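PDB 3FKA: lumazine-binding protein from Silicibacter pomeroyi DSS-3, which is of unknown function but has an NTF2-like fold and belongs to a putative lumazine-binding family, consistent with binding a small ligand. Local coordinates for residues P28-E31 / R32-F35; V77-G81 / D82-L86. All coordinates share one frame; numbering follows the deposited sequence.

Interaction 1: residues P28-E31 / R32-F35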
ATOM      1  N   PRO B  28     -11.985  11.047 -26.374  1.00 24.21           N
ATOM      2  CA  PRO B  28     -10.579  10.963 -26.815  1.00 23.80           C
ATOM      3  C   PRO B  28      -9.576  10.814 -25.661  1.00 23.44           C
ATOM      4  O   PRO B  28      -8.668  10.006 -25.755  1.00 23.21           O
ATOM      5  CB  PRO B  28     -10.371  12.278 -27.568  1.00 24.04           C
ATOM      6  CG  PRO B  28     -11.706  12.675 -28.006  1.00 24.48           C
ATOM      7  CD  PRO B  28     -12.648  12.236 -26.922  1.00 24.11           C
ATOM      8  N   ALA B  29      -9.793  11.510 -24.550  1.00 23.36           N
ATOM      9  CA  ALA B  29      -8.892  11.417 -23.383  1.00 23.39           C
ATOM     10  C   ALA B  29      -8.943  10.031 -22.759  1.00 23.77           C
ATOM     11  O   ALA B  29      -7.920   9.447 -22.391  1.00 24.73           O
ATOM     12  CB  ALA B  29      -9.248  12.492 -22.340  1.00 22.99           C
ATOM     13  N   LEU B  30     -10.153   9.497 -22.625  1.00 23.90           N
ATOM     14  CA  LEU B  30     -10.332   8.161 -22.052  1.00 23.26           C
ATOM     15  C   LEU B  30      -9.732   7.071 -22.932  1.00 23.64           C
ATOM     16  O   LEU B  30      -9.174   6.123 -22.415  1.00 23.75           O
ATOM     17  CB  LEU B  30     -11.809   7.880 -21.805  1.00 23.41           C
ATOM     18  CG  LEU B  30     -12.424   8.754 -20.672  1.00 23.29           C
ATOM     19  CD1 LEU B  30     -13.961   8.748 -20.766  1.00 23.92           C
ATOM     20  CD2 LEU B  30     -11.890   8.327 -19.281  1.00 23.83           C
ATOM     21  N   GLU B  31      -9.865   7.198 -24.256  1.00 23.89           N
ATOM     22  CA  GLU B  31      -9.267   6.221 -25.160  1.00 25.21           C
ATOM     23  C   GLU B  31      -7.746   6.323 -25.128  1.00 25.56           C
ATOM     24  O   GLU B  31      -7.076   5.333 -25.373  1.00 25.59           O
ATOM     25  CB  GLU B  31      -9.845   6.341 -26.586  1.00 25.60           C
ATOM     26  CG  GLU B  31     -11.314   5.897 -26.610  1.00 26.08           C
ATOM     27  CD  GLU B  31     -11.999   5.916 -27.976  1.00 27.44           C
ATOM     28  OE1 GLU B  31     -11.524   6.590 -28.928  1.00 28.34           O
ATOM     29  OE2 GLU B  31     -13.078   5.277 -28.080  1.00 27.78           O
ATOM     30  N   ARG B  32      -7.209   7.507 -24.837  1.00 25.64           N
ATOM     31  CA  ARG B  32      -5.769   7.702 -24.747  0.50 25.93           C
ATOM     32  C   ARG B  32      -5.205   7.059 -23.493  1.00 25.76           C
ATOM     33  O   ARG B  32      -4.231   6.356 -23.565  1.00 26.10           O
ATOM     34  CB  ARG B  32      -5.395   9.191 -24.723  0.50 26.30           C
ATOM     35  CG  ARG B  32      -3.898   9.483 -24.490  0.50 26.63           C
ATOM     36  CD  ARG B  32      -3.624  10.973 -24.338  0.50 27.01           C
ATOM     37  NE  ARG B  32      -2.220  11.209 -23.986  0.50 27.50           N
ATOM     38  CZ  ARG B  32      -1.183  11.256 -24.839  0.50 27.66           C
ATOM     39  NH1 ARG B  32      -1.330  11.067 -26.155  0.50 27.95           N
ATOM     40  NH2 ARG B  32       0.036  11.492 -24.365  0.50 27.63           N
ATOM     41  N   ILE B  33      -5.841   7.309 -22.352  1.00 25.19           N
ATOM     42  CA  ILE B  33      -5.337   6.807 -21.042  1.00 25.27           C
ATOM     43  C   ILE B  33      -5.621   5.371 -20.605  1.00 24.44           C
ATOM     44  O   ILE B  33      -4.995   4.887 -19.634  1.00 24.30           O
ATOM     45  CB  ILE B  33      -5.750   7.801 -19.926  1.00 25.24           C
ATOM     46  CG1 ILE B  33      -7.250   7.756 -19.601  1.00 25.61           C
ATOM     47  CG2 ILE B  33      -5.219   9.215 -20.331  1.00 26.56           C
ATOM     48  CD1 ILE B  33      -7.648   8.696 -18.478  1.00 25.77           C
ATOM     49  N   PHE B  34      -6.575   4.737 -21.281  1.00 24.00           N
ATOM     50  CA  PHE B  34      -6.942   3.344 -21.050  1.00 23.70           C
ATOM     51  C   PHE B  34      -6.582   2.540 -22.288  1.00 23.87           C
ATOM     52  O   PHE B  34      -6.896   2.962 -23.421  1.00 23.34           O
ATOM     53  CB  PHE B  34      -8.441   3.156 -20.824  1.00 24.66           C
ATOM     54  CG  PHE B  34      -8.931   3.542 -19.465  1.00 24.05           C
ATOM     55  CD1 PHE B  34      -9.416   4.819 -19.211  1.00 24.44           C
ATOM     56  CD2 PHE B  34      -8.945   2.613 -18.438  1.00 24.96           C
ATOM     57  CE1 PHE B  34      -9.872   5.177 -17.959  1.00 24.84           C
ATOM     58  CE2 PHE B  34      -9.411   2.974 -17.170  1.00 24.81           C
ATOM     59  CZ  PHE B  34      -9.883   4.249 -16.941  1.00 25.10           C
ATOM     60  N   PHE B  35      -5.925   1.394 -22.080  1.00 24.31           N
ATOM     61  CA  PHE B  35      -5.637   0.461 -23.146  1.00 24.11           C
ATOM     62  C   PHE B  35      -6.938  -0.009 -23.786  1.00 23.99           C
ATOM     63  O   PHE B  35      -7.975  -0.090 -23.113  1.00 23.76           O
ATOM     64  CB  PHE B  35      -4.880  -0.775 -22.634  1.00 24.53           C
ATOM     65  CG  PHE B  35      -3.402  -0.568 -22.471  1.00 23.74           C
ATOM     66  CD1 PHE B  35      -2.576  -0.701 -23.579  1.00 24.64           C
ATOM     67  CD2 PHE B  35      -2.821  -0.289 -21.246  1.00 24.27           C
ATOM     68  CE1 PHE B  35      -1.185  -0.549 -23.479  1.00 24.22           C
ATOM     69  CE2 PHE B  35      -1.410  -0.140 -21.142  1.00 24.11           C
ATOM     70  CZ  PHE B  35      -0.614  -0.255 -22.269  1.00 24.21           C
TER

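Interaction 2: residues V77-G81 / D82-L86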
ATOM      1  N   VAL B  77      -0.265   4.781  -3.929  1.00 23.23           N
ATOM      2  CA  VAL B  77       0.428   4.584  -5.194  0.50 23.66           C
ATOM      3  C   VAL B  77       1.579   3.640  -4.903  1.00 23.04           C
ATOM      4  O   VAL B  77       2.345   3.903  -3.978  1.00 23.95           O
ATOM      5  CB  VAL B  77       1.032   5.867  -5.789  0.50 23.81           C
ATOM      6  CG1 VAL B  77       1.698   5.549  -7.136  0.50 24.24           C
ATOM      7  CG2 VAL B  77      -0.015   6.971  -5.966  0.50 24.54           C
ATOM      8  N   SER B  78       1.690   2.541  -5.665  1.00 23.23           N
ATOM      9  CA  SER B  78       2.771   1.563  -5.519  1.00 23.20           C
ATOM     10  C   SER B  78       3.395   1.413  -6.900  1.00 22.95           C
ATOM     11  O   SER B  78       2.666   1.320  -7.890  1.00 22.56           O
ATOM     12  CB  SER B  78       2.288   0.205  -4.994  1.00 24.10           C
ATOM     13  OG  SER B  78       1.764   0.316  -3.683  1.00 25.83           O
ATOM     14  N   VAL B  79       4.725   1.380  -6.974  1.00 22.03           N
ATOM     15  CA  VAL B  79       5.420   1.275  -8.252  1.00 22.39           C
ATOM     16  C   VAL B  79       6.545   0.249  -8.165  1.00 22.42           C
ATOM     17  O   VAL B  79       7.286   0.220  -7.165  1.00 21.95           O
ATOM     18  CB  VAL B  79       6.062   2.617  -8.668  1.00 22.42           C
ATOM     19  CG1 VAL B  79       6.776   2.503 -10.034  1.00 22.38           C
ATOM     20  CG2 VAL B  79       5.058   3.764  -8.726  1.00 22.82           C
ATOM     21  N   GLN B  80       6.636  -0.622  -9.168  1.00 22.61           N
ATOM     22  CA  GLN B  80       7.754  -1.595  -9.272  1.00 22.53           C
ATOM     23  C   GLN B  80       8.175  -1.565 -10.724  1.00 22.34           C
ATOM     24  O   GLN B  80       7.454  -2.044 -11.567  1.00 22.09           O
ATOM     25  CB  GLN B  80       7.364  -2.990  -8.815  1.00 23.19           C
ATOM     26  CG  GLN B  80       7.120  -3.112  -7.318  1.00 23.10           C
ATOM     27  CD  GLN B  80       8.408  -2.997  -6.468  1.00 24.35           C
ATOM     28  OE1 GLN B  80       9.494  -3.369  -6.904  1.00 25.06           O
ATOM     29  NE2 GLN B  80       8.269  -2.498  -5.253  1.00 24.66           N
ATOM     30  N   GLY B  81       9.340  -0.990 -11.025  1.00 22.41           N
ATOM     31  CA  GLY B  81       9.771  -0.894 -12.432  1.00 22.64           C
ATOM     32  C   GLY B  81       8.735  -0.195 -13.311  1.00 23.07           C
ATOM     33  O   GLY B  81       8.376   0.965 -13.071  1.00 23.74           O
ATOM     34  N   ASP B  82       8.224  -0.917 -14.309  1.00 23.29           N
ATOM     35  CA  ASP B  82       7.255  -0.365 -15.263  1.00 22.96           C
ATOM     36  C   ASP B  82       5.772  -0.671 -14.928  1.00 22.98           C
ATOM     37  O   ASP B  82       4.911  -0.501 -15.806  1.00 22.99           O
ATOM     38  CB  ASP B  82       7.640  -0.754 -16.706  1.00 23.77           C
ATOM     39  CG  ASP B  82       7.639  -2.239 -16.970  1.00 24.30           C
ATOM     40  OD1 ASP B  82       7.250  -3.019 -16.088  1.00 24.72           O
ATOM     41  OD2 ASP B  82       8.044  -2.602 -18.101  1.00 24.83           O
ATOM     42  N   ILE B  83       5.492  -1.152 -13.711  1.00 21.82           N
ATOM     43  CA  ILE B  83       4.116  -1.415 -13.271  1.00 22.24           C
ATOM     44  C   ILE B  83       3.766  -0.561 -12.052  1.00 22.42           C
ATOM     45  O   ILE B  83       4.632  -0.231 -11.228  1.00 22.33           O
ATOM     46  CB  ILE B  83       3.800  -2.927 -13.028  1.00 22.61           C
ATOM     47  CG1 ILE B  83       4.710  -3.559 -11.979  1.00 22.46           C
ATOM     48  CG2 ILE B  83       3.886  -3.695 -14.367  1.00 22.29           C
ATOM     49  CD1 ILE B  83       4.224  -4.954 -11.509  1.00 22.92           C
ATOM     50  N   ALA B  84       2.492  -0.192 -11.964  1.00 22.70           N
ATOM     51  CA  ALA B  84       1.995   0.591 -10.834  1.00 23.03           C
ATOM     52  C   ALA B  84       0.591   0.169 -10.485  1.00 24.26           C
ATOM     53  O   ALA B  84      -0.140  -0.386 -11.334  1.00 23.73           O
ATOM     54  CB  ALA B  84       2.016   2.094 -11.122  1.00 23.15           C
HETATM   55  N   MSE B  85       0.233   0.395  -9.232  1.00 25.11           N
HETATM   56  CA  MSE B  85      -1.103   0.100  -8.770  0.57 27.44           C
HETATM   57  C   MSE B  85      -1.480   1.271  -7.865  1.00 25.99           C
HETATM   58  O   MSE B  85      -0.680   1.663  -7.010  1.00 25.09           O
HETATM   59  CB  MSE B  85      -1.110  -1.253  -8.110  0.57 29.07           C
HETATM   60  CG  MSE B  85      -2.464  -1.742  -7.830  0.57 30.64           C
HETATM   61 SE   MSE B  85      -2.403  -3.567  -7.170  0.43 33.17          SE
HETATM   62  CE  MSE B  85      -1.049  -3.404  -5.758  0.57 31.71           C
ATOM     63  N   LEU B  86      -2.671   1.819  -8.078  1.00 25.76           N
ATOM     64  CA  LEU B  86      -3.144   3.010  -7.382  0.50 26.13           C
ATOM     65  C   LEU B  86      -4.497   2.831  -6.743  1.00 25.70           C
ATOM     66  O   LEU B  86      -5.361   2.164  -7.309  1.00 26.19           O
ATOM     67  CB  LEU B  86      -3.326   4.153  -8.392  0.50 26.40           C
ATOM     68  CG  LEU B  86      -2.270   4.930  -9.227  0.50 26.50           C
ATOM     69  CD1 LEU B  86      -1.639   6.103  -8.459  0.50 25.88           C
ATOM     70  CD2 LEU B  86      -1.205   4.004  -9.856  0.50 26.23           C
TER
HETATM   71  O   HOH W   1      -1.067   1.337  -4.173  1.00 22.22           O

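Interaction 1: residues P28-E31 / R32-F35
Ala29 O is gripped by two backbone amides: Ile33 N donates to it over 3.0 Å with an N-H...O angle of 160°, while Arg32 N reaches Ala29 O only weakly. The amide of Arg32 has its main acceptor one residue earlier, Pro28 O, at 3.0 Å. The last turn closes where Phe34 N bonds to Leu30 O at 3.2 Å, and Phe34 is the first residue to leave helical backbone angles.

The same Leu30 carbonyl meets the phenyl group at its edge, in the ring plane, with Phe34 CD1 3.5 Å from Leu30 O. Leu30 and Phe34 lie side by side, and Leu30 CD2 packs 4.0 Å from Phe34 CE1. The branched Ile33 suits the buried side: with chi1 at 72° both branches flank the Ala29 carbonyl oxygen, Ile33 CG1 lying 3.3 Å from Ala29 O. Leu30 also touches Ile57 and Cys60, and Phe34 meets Phe56 edge-to-face, so these two face helix 53-63, while Ile33 packs on Leu14 and Tyr18 of helix 4-24. Arg32 is exposed, as suits a long charged side chain, and Glu31 makes a salt bridge with Arg27. This is the C-terminal end of a short alpha helix, leading directly into an extended segment in an NTF2-like fold.

Interaction 2: residues V77-G81 / D82-L86
Four backbone hydrogen bonds join Ser78 to Met85 and Gln80 to Ile83, the two hydrogen-bonded pairs of an antiparallel hairpin. Ser78 N to Met85 O and Met85 N to Ser78 O both measure 2.9 Å; beside the turn, Gln80 N gives a nearly straight bond to Ile83 O, with an N-H...O angle of 168°. Ile83 N returns to Gln80 O at 3.0 Å, but approaches from above the carbonyl plane. Weaker CA-H...O contacts lie between these bonds, with Ala84 CA 3.1 Å from Ser78 O.

Gly81 and Asp82 form the corner of a type II' turn. Glycine suits the first corner position because it adopts the positive phi needed there (55°) without strain. Asp82 turns outward, and its OD2 is hydrogen-bonded to His43 ND1 of the second subunit.

The apolar contacts divide between the two sheet faces. Val77, Val79, Ala84 and Leu86 share one: Val79 CG2 lies 4.2 Å from Ala84 CB, the small alanine leaving room for Leu11 of helix 4-24 and for Trp110. On the other face a chi1 of 59° turns Ile83 CG1 back toward the turn, 3.2 Å from Gln80 O. Ile83 packs on Tyr117 of the second subunit, and selenomethionine Met85 meets its own counterpart there.

A water bridges the strands on the face of Ser78 and Met85, held by Ser78 OG at 3.0 Å and donating to Met85 O at 2.9 Å. Met85 O therefore accepts from both Ser78 N and the water. The chemistry implies a two-sided hairpin: one face is apolar and packs inside its own subunit, the other is mixed and meets the second subunit, while Val77 and Ser78 pair antiparallel with a strand of the third subunit and carry the sheet across that interface.

In the fold
From the N terminus, helix 4-24 leads into helix 27-33, whose last turn is interaction 1; the chain then passes through strands 38-44 and 47-52 and helix 53-63 before reaching interaction 2 at the tip of the hairpin 72-80/83-92. The two contacts follow in series, neither nested nor crossed. Interaction 1 closes no loop; interaction 2 closes a two-residue chain reversal. The centres of interactions 1 and 2 are 19 Å apart. Both lean on helix 4-24, through Leu14, Tyr18 and Ala21 for interaction 1 and Ile8 and Leu11 for interaction 2. Strand 109-119 is a second shared neighbour, meeting Phe34 through Ile112 and Lys115, Phe35 through Arg111 and Val113, and Val79 and Ala84 through Trp110.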